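PDB 3VSN: Non-sulfated chondroitin lyase E66 from Autographa californica nucleopolyhedrovirus, which acts as a chondroitin lyase of the viral envelope, is essential for oral infectivity, and may digest the chondroitin sulfate barrier of the host midgut peritrophic matrix. Local coordinates for residues 505-516 with 552-560. Numbering follows the deposited sequence.
Sequences TFNGVVCHRVPI and ACYKLNVEG
An antiparallel ladder joins strand 509-513 to 552-558, part of strand 550-558, and Val510 and Asn557 form one of its hydrogen-bonded pairs: Val510 N reaches Asn557 O at 2.8 Å, and Asn557 N returns the bond to Val510 O. His512 and Lys555 make the second such pair. On the face they share with Val510 and Asn557, Lys555 crosses the histidine obliquely, CE 3.9 Å from His512 CD2. A lysine suits this place because its extended methylenes pack while NZ runs on to a salt bridge with Asp563. Just past the strand, Val514 CG2 lies 3.7 Å from Lys555 CB. In this seven-stranded antiparallel sheet, 550-558 also pairs with 452-461, and a type I' turn, Phe506 to Val509, joins 509-513 to the outermost strand 504-506 in a beta hairpin. On the opposite face Leu556 CD2 touches Cys511 CB at 3.7 Å, and Val509 CG1 meets Leu556 CB. Gly508 suits the turn because a residue without a side chain readily adopts positive phi (76°); its O accepts hydrogen bonds from Glu559 N and Asn370 ND2. With CG anti to the backbone N (chi1 -172°), Glu559 extends its carboxylate across Thr505 CG2; one water bridges OE2 to Thr505 OG1, another OE1 to Gly508 N.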
ATOM      1  N   THR A 505     -25.500   1.172   7.961  1.00 13.10           N
ATOM      2  CA  THR A 505     -24.311   0.470   8.434  1.00 13.33           C
ATOM      3  C   THR A 505     -23.878  -0.628   7.464  1.00 13.21           C
ATOM      4  O   THR A 505     -24.710  -1.384   6.948  1.00 13.05           O
ATOM      5  CB  THR A 505     -24.568  -0.157   9.824  1.00 13.92           C
ATOM      6  OG1 THR A 505     -25.043   0.854  10.723  1.00 14.85           O
ATOM      7  CG2 THR A 505     -23.296  -0.775  10.403  1.00 14.09           C
ATOM      8  N   PHE A 506     -22.575  -0.703   7.208  1.00 13.05           N
ATOM      9  CA  PHE A 506     -21.998  -1.882   6.573  1.00 12.98           C
ATOM     10  C   PHE A 506     -20.599  -2.173   7.102  1.00 12.88           C
ATOM     11  O   PHE A 506     -19.751  -1.274   7.167  1.00 12.65           O
ATOM     12  CB  PHE A 506     -21.965  -1.770   5.039  1.00 13.21           C
ATOM     13  CG  PHE A 506     -21.423  -3.004   4.369  1.00 13.26           C
ATOM     14  CD1 PHE A 506     -22.152  -4.190   4.386  1.00 13.42           C
ATOM     15  CD2 PHE A 506     -20.171  -2.997   3.758  1.00 13.59           C
ATOM     16  CE1 PHE A 506     -21.655  -5.341   3.796  1.00 13.49           C
ATOM     17  CE2 PHE A 506     -19.669  -4.149   3.163  1.00 13.51           C
ATOM     18  CZ  PHE A 506     -20.415  -5.321   3.182  1.00 13.59           C
ATOM     19  N   ASN A 507     -20.371  -3.430   7.482  1.00 12.71           N
ATOM     20  CA  ASN A 507     -19.032  -3.921   7.824  1.00 12.87           C
ATOM     21  C   ASN A 507     -18.310  -3.028   8.846  1.00 12.87           C
ATOM     22  O   ASN A 507     -17.143  -2.661   8.662  1.00 13.09           O
ATOM     23  CB  ASN A 507     -18.200  -4.087   6.535  1.00 12.87           C
ATOM     24  CG  ASN A 507     -16.997  -4.990   6.717  1.00 12.97           C
ATOM     25  OD1 ASN A 507     -16.931  -5.776   7.660  1.00 13.15           O
ATOM     26  ND2 ASN A 507     -16.037  -4.887   5.801  1.00 12.84           N
ATOM     27  N   GLY A 508     -19.026  -2.663   9.908  1.00 12.75           N
ATOM     28  CA  GLY A 508     -18.469  -1.867  11.006  1.00 12.79           C
ATOM     29  C   GLY A 508     -18.269  -0.383  10.729  1.00 12.94           C
ATOM     30  O   GLY A 508     -17.557   0.296  11.469  1.00 12.58           O
ATOM     31  N   VAL A 509     -18.895   0.117   9.664  1.00 12.97           N
ATOM     32  CA  VAL A 509     -18.824   1.530   9.300  1.00 13.15           C
ATOM     33  C   VAL A 509     -20.239   2.071   9.097  1.00 13.10           C
ATOM     34  O   VAL A 509     -21.084   1.406   8.496  1.00 13.16           O
ATOM     35  CB  VAL A 509     -17.965   1.749   8.030  1.00 13.32           C
ATOM     36  CG1 VAL A 509     -17.934   3.218   7.639  1.00 13.44           C
ATOM     37  CG2 VAL A 509     -16.543   1.246   8.252  1.00 13.54           C
ATOM     38  N   VAL A 510     -20.485   3.274   9.610  1.00 12.94           N
ATOM     39  CA  VAL A 510     -21.800   3.906   9.571  1.00 13.17           C
ATOM     40  C   VAL A 510     -21.702   5.225   8.807  1.00 13.36           C
ATOM     41  O   VAL A 510     -20.752   5.979   9.007  1.00 13.21           O
ATOM     42  CB  VAL A 510     -22.321   4.167  11.004  1.00 13.23           C
ATOM     43  CG1 VAL A 510     -23.729   4.742  10.988  1.00 13.28           C
ATOM     44  CG2 VAL A 510     -22.283   2.887  11.826  1.00 13.21           C
ATOM     45  N   CYS A 511     -22.675   5.502   7.936  1.00 13.37           N
ATOM     46  CA  CYS A 511     -22.668   6.742   7.149  1.00 13.44           C
ATOM     47  C   CYS A 511     -23.753   7.743   7.562  1.00 13.65           C
ATOM     48  O   CYS A 511     -24.826   7.357   8.038  1.00 13.08           O
ATOM     49  CB  CYS A 511     -22.764   6.437   5.646  1.00 13.71           C
ATOM     50  SG  CYS A 511     -24.383   5.862   5.071  1.00 14.36           S
ATOM     51  N   HIS A 512     -23.438   9.027   7.379  1.00 13.87           N
ATOM     52  CA  HIS A 512     -24.345  10.143   7.633  1.00 14.26           C
ATOM     53  C   HIS A 512     -24.125  11.226   6.613  1.00 13.96           C
ATOM     54  O   HIS A 512     -22.996  11.451   6.173  1.00 13.50           O
ATOM     55  CB  HIS A 512     -24.101  10.728   9.024  1.00 15.27           C
ATOM     56  CG  HIS A 512     -24.420   9.779  10.154  1.00 16.15           C
ATOM     57  ND1 HIS A 512     -25.665   9.618  10.632  1.00 16.86           N
ATOM     58  CD2 HIS A 512     -23.603   8.933  10.893  1.00 16.71           C
ATOM     59  CE1 HIS A 512     -25.649   8.716  11.631  1.00 16.78           C
ATOM     60  NE2 HIS A 512     -24.385   8.296  11.787  1.00 17.18           N
ATOM     61  N   ARG A 513     -25.202  11.905   6.230  1.00 13.42           N
ATOM     62  CA  ARG A 513     -25.109  13.118   5.423  1.00 13.50           C
ATOM     63  C   ARG A 513     -24.672  14.258   6.347  1.00 13.20           C
ATOM     64  O   ARG A 513     -25.065  14.299   7.511  1.00 13.39           O
ATOM     65  CB  ARG A 513     -26.469  13.419   4.773  1.00 13.53           C
ATOM     66  CG  ARG A 513     -26.621  14.789   4.123  1.00 13.62           C
ATOM     67  CD  ARG A 513     -28.001  14.940   3.483  1.00 13.64           C
ATOM     68  NE  ARG A 513     -28.212  16.289   2.962  1.00 13.74           N
ATOM     69  CZ  ARG A 513     -28.756  17.289   3.654  1.00 13.92           C
ATOM     70  NH1 ARG A 513     -28.895  18.483   3.096  1.00 13.95           N
ATOM     71  NH2 ARG A 513     -29.165  17.097   4.906  1.00 13.95           N
ATOM     72  N   VAL A 514     -23.836  15.159   5.836  1.00 13.02           N
ATOM     73  CA  VAL A 514     -23.430  16.346   6.591  1.00 12.85           C
ATOM     74  C   VAL A 514     -23.924  17.602   5.863  1.00 13.03           C
ATOM     75  O   VAL A 514     -23.339  18.005   4.853  1.00 12.66           O
ATOM     76  CB  VAL A 514     -21.896  16.407   6.811  1.00 12.72           C
ATOM     77  CG1 VAL A 514     -21.507  17.669   7.576  1.00 12.57           C
ATOM     78  CG2 VAL A 514     -21.404  15.171   7.552  1.00 12.81           C
ATOM     79  N   PRO A 515     -25.022  18.210   6.357  1.00 13.22           N
ATOM     80  CA  PRO A 515     -25.472  19.439   5.708  1.00 13.34           C
ATOM     81  C   PRO A 515     -24.543  20.603   6.024  1.00 13.46           C
ATOM     82  O   PRO A 515     -23.931  20.640   7.097  1.00 13.45           O
ATOM     83  CB  PRO A 515     -26.860  19.678   6.314  1.00 13.41           C
ATOM     84  CG  PRO A 515     -26.820  18.988   7.640  1.00 13.54           C
ATOM     85  CD  PRO A 515     -25.926  17.789   7.446  1.00 13.36           C
ATOM     86  N   ILE A 516     -24.411  21.519   5.072  1.00 13.45           N
ATOM     87  CA  ILE A 516     -23.678  22.760   5.283  1.00 13.91           C
ATOM     88  C   ILE A 516     -24.533  23.873   4.697  1.00 14.16           C
ATOM     89  O   ILE A 516     -24.798  23.894   3.500  1.00 14.09           O
ATOM     90  CB  ILE A 516     -22.288  22.763   4.599  1.00 13.81           C
ATOM     91  CG1 ILE A 516     -21.456  21.539   5.022  1.00 13.90           C
ATOM     92  CG2 ILE A 516     -21.551  24.064   4.915  1.00 13.85           C
ATOM     93  CD1 ILE A 516     -20.112  21.413   4.329  1.00 13.88           C
ATOM     94  N   ALA A 552     -21.174  17.467  -2.791  1.00 11.75           N
ATOM     95  CA  ALA A 552     -21.672  16.366  -1.977  1.00 11.66           C
ATOM     96  C   ALA A 552     -20.897  16.331  -0.664  1.00 11.57           C
ATOM     97  O   ALA A 552     -19.717  16.673  -0.631  1.00 11.30           O
ATOM     98  CB  ALA A 552     -21.532  15.045  -2.718  1.00 11.65           C
ATOM     99  N   CYS A 553     -21.557  15.921   0.414  1.00 11.53           N
ATOM    100  CA  CYS A 553     -20.928  15.950   1.734  1.00 11.58           C
ATOM    101  C   CYS A 553     -21.482  14.860   2.636  1.00 11.54           C
ATOM    102  O   CYS A 553     -22.697  14.746   2.814  1.00 11.47           O
ATOM    103  CB  CYS A 553     -21.117  17.327   2.388  1.00 11.74           C
ATOM    104  SG  CYS A 553     -20.082  17.603   3.845  1.00 11.88           S
ATOM    105  N   TYR A 554     -20.586  14.056   3.200  1.00 11.38           N
ATOM    106  CA  TYR A 554     -20.987  12.981   4.093  1.00 11.51           C
ATOM    107  C   TYR A 554     -19.900  12.716   5.130  1.00 11.53           C
ATOM    108  O   TYR A 554     -18.791  13.240   5.028  1.00 11.46           O
ATOM    109  CB  TYR A 554     -21.291  11.703   3.291  1.00 11.28           C
ATOM    110  CG  TYR A 554     -20.074  11.078   2.636  1.00 11.26           C
ATOM    111  CD1 TYR A 554     -19.326  10.101   3.298  1.00 11.30           C
ATOM    112  CD2 TYR A 554     -19.673  11.460   1.355  1.00 11.34           C
ATOM    113  CE1 TYR A 554     -18.210   9.526   2.705  1.00 11.28           C
ATOM    114  CE2 TYR A 554     -18.561  10.889   0.751  1.00 11.40           C
ATOM    115  CZ  TYR A 554     -17.835   9.922   1.431  1.00 11.44           C
ATOM    116  OH  TYR A 554     -16.728   9.350   0.842  1.00 11.58           O
ATOM    117  N   LYS A 555     -20.227  11.902   6.127  1.00 11.86           N
ATOM    118  CA  LYS A 555     -19.220  11.426   7.064  1.00 12.24           C
ATOM    119  C   LYS A 555     -19.403   9.939   7.321  1.00 12.20           C
ATOM    120  O   LYS A 555     -20.505   9.397   7.164  1.00 12.03           O
ATOM    121  CB  LYS A 555     -19.236  12.227   8.373  1.00 12.74           C
ATOM    122  CG  LYS A 555     -20.387  11.907   9.304  1.00 13.44           C
ATOM    123  CD  LYS A 555     -20.141  12.434  10.712  1.00 13.63           C
ATOM    124  CE  LYS A 555     -21.195  11.870  11.650  1.00 14.06           C
ATOM    125  NZ  LYS A 555     -21.302  12.604  12.941  1.00 14.42           N
ATOM    126  N   LEU A 556     -18.307   9.289   7.693  1.00 12.12           N
ATOM    127  CA  LEU A 556     -18.325   7.895   8.101  1.00 12.32           C
ATOM    128  C   LEU A 556     -17.864   7.822   9.556  1.00 12.49           C
ATOM    129  O   LEU A 556     -16.999   8.596   9.964  1.00 11.98           O
ATOM    130  CB  LEU A 556     -17.405   7.059   7.202  1.00 12.22           C
ATOM    131  CG  LEU A 556     -17.681   7.008   5.688  1.00 12.32           C
ATOM    132  CD1 LEU A 556     -16.604   6.197   4.977  1.00 12.19           C
ATOM    133  CD2 LEU A 556     -19.062   6.443   5.374  1.00 12.03           C
ATOM    134  N   ASN A 557     -18.466   6.917  10.325  1.00 12.97           N
ATOM    135  CA  ASN A 557     -18.060   6.624  11.701  1.00 13.84           C
ATOM    136  C   ASN A 557     -17.758   5.160  11.843  1.00 13.62           C
ATOM    137  O   ASN A 557     -18.396   4.335  11.186  1.00 13.59           O
ATOM    138  CB  ASN A 557     -19.206   6.882  12.683  1.00 15.23           C
ATOM    139  CG  ASN A 557     -19.463   8.340  12.913  1.00 16.56           C
ATOM    140  OD1 ASN A 557     -18.546   9.107  13.202  1.00 18.04           O
ATOM    141  ND2 ASN A 557     -20.721   8.731  12.816  1.00 17.00           N
ATOM    142  N   VAL A 558     -16.830   4.834  12.737  1.00 13.19           N
ATOM    143  CA  VAL A 558     -16.688   3.468  13.215  1.00 13.26           C
ATOM    144  C   VAL A 558     -17.969   3.133  13.980  1.00 13.50           C
ATOM    145  O   VAL A 558     -18.417   3.914  14.828  1.00 13.08           O
ATOM    146  CB  VAL A 558     -15.466   3.301  14.144  1.00 12.96           C
ATOM    147  CG1 VAL A 558     -15.394   1.878  14.689  1.00 13.01           C
ATOM    148  CG2 VAL A 558     -14.180   3.640  13.404  1.00 12.92           C
ATOM    149  N   GLU A 559     -18.562   1.986  13.660  1.00 14.00           N
ATOM    150  CA  GLU A 559     -19.779   1.537  14.335  1.00 14.96           C
ATOM    151  C   GLU A 559     -19.569   1.518  15.844  1.00 15.42           C
ATOM    152  O   GLU A 559     -18.563   1.001  16.331  1.00 15.41           O
ATOM    153  CB  GLU A 559     -20.207   0.155  13.831  1.00 15.20           C
ATOM    154  CG  GLU A 559     -21.568  -0.284  14.349  1.00 16.00           C
ATOM    155  CD  GLU A 559     -22.061  -1.582  13.740  1.00 16.58           C
ATOM    156  OE1 GLU A 559     -21.277  -2.283  13.065  1.00 17.16           O
ATOM    157  OE2 GLU A 559     -23.246  -1.902  13.947  1.00 16.97           O
ATOM    158  N   GLY A 560     -20.520   2.101  16.569  1.00 16.53           N
ATOM    159  CA  GLY A 560     -20.436   2.232  18.021  1.00 17.56           C
ATOM    160  C   GLY A 560     -19.753   3.502  18.510  1.00 18.29           C
ATOM    161  O   GLY A 560     -19.648   3.717  19.723  1.00 18.17           O
TER
HETATM  162  O   HOH W   1     -25.133   0.279  13.448  1.00 28.12           O
HETATM  163  O   HOH W   2     -21.531  -3.821  10.799  1.00 16.88           O